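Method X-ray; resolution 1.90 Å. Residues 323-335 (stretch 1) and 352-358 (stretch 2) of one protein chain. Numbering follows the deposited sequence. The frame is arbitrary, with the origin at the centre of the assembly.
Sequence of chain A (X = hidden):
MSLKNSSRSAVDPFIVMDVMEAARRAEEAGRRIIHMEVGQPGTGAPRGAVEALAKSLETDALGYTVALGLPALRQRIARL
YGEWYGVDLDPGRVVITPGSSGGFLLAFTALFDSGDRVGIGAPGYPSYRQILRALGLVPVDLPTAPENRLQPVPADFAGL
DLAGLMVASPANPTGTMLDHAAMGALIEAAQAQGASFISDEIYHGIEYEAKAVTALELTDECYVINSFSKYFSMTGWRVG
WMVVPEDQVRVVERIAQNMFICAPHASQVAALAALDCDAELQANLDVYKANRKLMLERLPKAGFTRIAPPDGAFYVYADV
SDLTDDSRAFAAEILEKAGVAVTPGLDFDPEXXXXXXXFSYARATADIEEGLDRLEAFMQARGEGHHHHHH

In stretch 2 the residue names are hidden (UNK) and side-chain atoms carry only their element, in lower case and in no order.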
# COMPACT_ATOMS: atom_id res chain seq x y z
N LEU A 323 3.90 1.75 26.21
CA LEU A 323 3.02 0.65 26.59
C LEU A 323 3.69 -0.69 26.58
O LEU A 323 3.25 -1.62 27.24
CB LEU A 323 1.84 0.60 25.62
CG LEU A 323 1.02 1.85 25.42
CD1 LEU A 323 -0.08 1.54 24.43
CD2 LEU A 323 0.44 2.36 26.75
N THR A 324 4.76 -0.83 25.81
CA THR A 324 5.39 -2.12 25.62
C THR A 324 6.83 -1.93 25.12
O THR A 324 7.19 -0.89 24.54
CB THR A 324 4.64 -2.97 24.55
OG1 THR A 324 5.25 -4.26 24.46
CG2 THR A 324 4.70 -2.27 23.16
N ASP A 325 7.62 -2.96 25.35
CA ASP A 325 8.96 -3.07 24.81
C ASP A 325 8.99 -3.94 23.57
O ASP A 325 10.00 -4.03 22.91
CB ASP A 325 9.94 -3.64 25.87
CG ASP A 325 9.39 -4.85 26.64
OD1 ASP A 325 8.30 -5.39 26.29
OD2 ASP A 325 10.06 -5.24 27.63
N ASP A 326 7.87 -4.59 23.25
CA ASP A 326 7.87 -5.58 22.19
C ASP A 326 6.48 -5.66 21.58
O ASP A 326 5.59 -6.35 22.09
CB ASP A 326 8.29 -6.93 22.77
CG ASP A 326 8.28 -8.04 21.75
OD1 ASP A 326 8.06 -7.78 20.54
OD2 ASP A 326 8.48 -9.20 22.18
N SER A 327 6.30 -4.93 20.48
CA SER A 327 4.99 -4.84 19.82
C SER A 327 4.45 -6.19 19.34
O SER A 327 3.24 -6.33 19.15
CB SER A 327 5.08 -3.89 18.65
OG SER A 327 6.05 -4.38 17.75
N ARG A 328 5.35 -7.15 19.12
CA ARG A 328 4.94 -8.49 18.74
C ARG A 328 4.21 -9.17 19.91
O ARG A 328 3.12 -9.69 19.75
CB ARG A 328 6.16 -9.31 18.34
CG ARG A 328 5.84 -10.64 17.74
CD ARG A 328 7.13 -11.31 17.29
NE ARG A 328 6.88 -12.47 16.45
CZ ARG A 328 7.84 -13.14 15.80
NH1 ARG A 328 9.11 -12.79 15.90
NH2 ARG A 328 7.51 -14.18 15.06
N ALA A 329 4.83 -9.13 21.08
CA ALA A 329 4.18 -9.64 22.28
C ALA A 329 2.92 -8.86 22.61
O ALA A 329 1.93 -9.42 23.08
CB ALA A 329 5.19 -9.66 23.50
N PHE A 330 2.96 -7.54 22.44
CA PHE A 330 1.83 -6.69 22.73
C PHE A 330 0.66 -6.99 21.80
O PHE A 330 -0.49 -7.00 22.25
CB PHE A 330 2.26 -5.21 22.62
CG PHE A 330 1.25 -4.21 23.11
CD1 PHE A 330 0.48 -4.43 24.22
CD2 PHE A 330 1.11 -2.98 22.45
CE1 PHE A 330 -0.44 -3.48 24.66
CE2 PHE A 330 0.20 -2.04 22.90
CZ PHE A 330 -0.56 -2.29 24.01
N ALA A 331 0.93 -7.18 20.50
CA ALA A 331 -0.14 -7.53 19.58
C ALA A 331 -0.74 -8.87 20.01
O ALA A 331 -1.95 -9.07 19.95
CB ALA A 331 0.39 -7.60 18.12
N ALA A 332 0.09 -9.80 20.42
CA ALA A 332 -0.40 -11.13 20.81
C ALA A 332 -1.32 -11.02 22.03
O ALA A 332 -2.33 -11.73 22.13
CB ALA A 332 0.75 -12.02 21.11
N GLU A 333 -0.96 -10.13 22.94
CA GLU A 333 -1.73 -9.93 24.19
C GLU A 333 -3.06 -9.23 23.87
O GLU A 333 -4.11 -9.55 24.47
CB GLU A 333 -0.89 -9.11 25.19
CG GLU A 333 -1.65 -8.57 26.42
CD GLU A 333 -0.90 -7.50 27.26
OE1 GLU A 333 0.24 -7.05 26.93
OE2 GLU A 333 -1.48 -7.09 28.29
N ILE A 334 -3.03 -8.27 22.95
CA ILE A 334 -4.23 -7.56 22.53
C ILE A 334 -5.22 -8.58 21.93
O ILE A 334 -6.42 -8.59 22.29
CB ILE A 334 -3.91 -6.41 21.54
CG1 ILE A 334 -3.22 -5.24 22.25
CG2 ILE A 334 -5.16 -5.80 20.85
CD1 ILE A 334 -2.55 -4.27 21.27
N LEU A 335 -4.70 -9.47 21.09
CA LEU A 335 -5.52 -10.55 20.51
C LEU A 335 -6.15 -11.46 21.54
O LEU A 335 -7.34 -11.75 21.49
CB LEU A 335 -4.68 -11.41 19.56
CG LEU A 335 -5.50 -12.47 18.80
CD1 LEU A 335 -6.62 -11.81 18.01
CD2 LEU A 335 -4.54 -13.28 17.94
N UNK A 352 13.03 -0.08 14.24
CA UNK A 352 12.21 0.62 15.23
C UNK A 352 10.82 0.03 15.47
O UNK A 352 10.08 0.54 16.34
c UNK A 352 13.36 2.82 14.73
c UNK A 352 12.42 5.39 12.23
n UNK A 352 11.91 5.30 11.00
n UNK A 352 12.58 4.29 12.96
c UNK A 352 12.04 2.07 14.84
c UNK A 352 13.11 4.25 14.32
n UNK A 352 12.78 6.58 12.72
N UNK A 353 10.45 -1.03 14.74
CA UNK A 353 9.07 -1.56 14.78
C UNK A 353 8.64 -2.25 16.08
O UNK A 353 7.44 -2.56 16.30
N UNK A 354 9.61 -2.58 16.92
CA UNK A 354 9.31 -3.23 18.20
C UNK A 354 8.52 -2.27 19.07
O UNK A 354 7.84 -2.70 20.04
c UNK A 354 10.57 -3.67 18.89
N UNK A 355 8.63 -0.99 18.78
CA UNK A 355 7.90 0.06 19.51
C UNK A 355 6.72 0.67 18.80
O UNK A 355 6.24 1.75 19.18
N UNK A 356 6.25 0.02 17.72
CA UNK A 356 5.14 0.57 16.98
C UNK A 356 4.08 -0.51 16.64
O UNK A 356 4.37 -1.70 16.68
o UNK A 356 6.17 0.34 14.77
c UNK A 356 6.69 2.37 15.95
c UNK A 356 5.59 1.30 15.67
N UNK A 357 2.88 -0.04 16.33
CA UNK A 357 1.77 -0.87 15.87
C UNK A 357 1.07 -0.23 14.69
O UNK A 357 0.96 0.99 14.61
c UNK A 357 -0.53 -1.85 18.92
c UNK A 357 0.95 -3.42 17.71
c UNK A 357 0.76 -1.97 18.13
c UNK A 357 0.69 -1.00 16.98
N UNK A 358 0.50 -1.06 13.81
CA UNK A 358 -0.37 -0.56 12.75
C UNK A 358 -1.80 -1.07 13.00
O UNK A 358 -1.99 -2.24 13.18
n UNK A 358 -1.89 -4.19 7.75
c UNK A 358 -1.21 -3.07 7.74
n UNK A 358 -0.51 -2.74 6.67
c UNK A 358 -0.47 -1.01 8.89
n UNK A 358 -1.23 -2.27 8.81
c UNK A 358 -0.62 -0.32 10.25
c UNK A 358 0.10 -1.03 11.37

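Position 352 carries a long side chain: three carbons in a row, a nitrogen, then a carbon bearing two more nitrogens. That guanidinium makes it Arg352. It stays out of reach of stretch 1, and its nitrogens find their partners elsewhere in the structure.

Position 353 has no side-chain atoms and is therefore Gly353. Its contribution is backbone: its O accepts a hydrogen bond from Ser327 OG at 2.7 Å, and the same O takes the backbone N of position 356 at 3.2 Å, which closes the turn.

At position 354 a single carbon follows CA, so the residue is Ala354. Its CB points sideways to the first stretch, and its carbonyl does the main work. The O of Ala354 receives the N of Ser327 in a 2.7 Å hydrogen bond, using an amide at the first turn of the helix that no earlier turn can satisfy. Around that bond the chains come close, with the CA atoms of Asp326 and Ala354 4.8 Å apart.

Position 355 again lacks a side chain: Gly355. A CB would point away from stretch 1 and would have room, so this contact does not by itself demand glycine. Its N reaches back to Arg352 O at 3.2 Å.

Position 356 shows one carbon that branches to an oxygen and a carbon, the pattern of Thr356. The side chain points away, and its hydroxyl is bonded elsewhere in the structure. The backbone, however, packs tightly, with Thr356 O 3.0 Å from Ser327 CB.

Position 357 has four carbons forked at the second, with both branch tips lying near the helix; this is Leu357. Its CA-to-CB bond runs sideways, but the end comes nearer. CD1 lies 3.9 Å from Ile334 CD1 and 4.1 Å from Phe330 CE2, meeting that ring obliquely, while CD2 is 4.2 Å from Ala331 CB.

Position 358 repeats the three carbons, nitrogen and two-nitrogen carbon of 352, giving Arg358, which touches nothing on stretch 1.

The contact joins a polar latch to a greasy plug. Ser327 engages two successive carbonyls, one through its amide and one through its hydroxyl, fixing the start of the helix against the turn. Asp326 caps the same end, its OD1 accepting a weak 3.1 Å bond from Arg328 N. Farther along, Phe330, Ala331 and Ile334 offer an apolar surface to Leu357. The rule to read here is economy: backbone oxygens set the position, and one leucine fills the space.

Stretch 2 (352-358) RGAGTLR
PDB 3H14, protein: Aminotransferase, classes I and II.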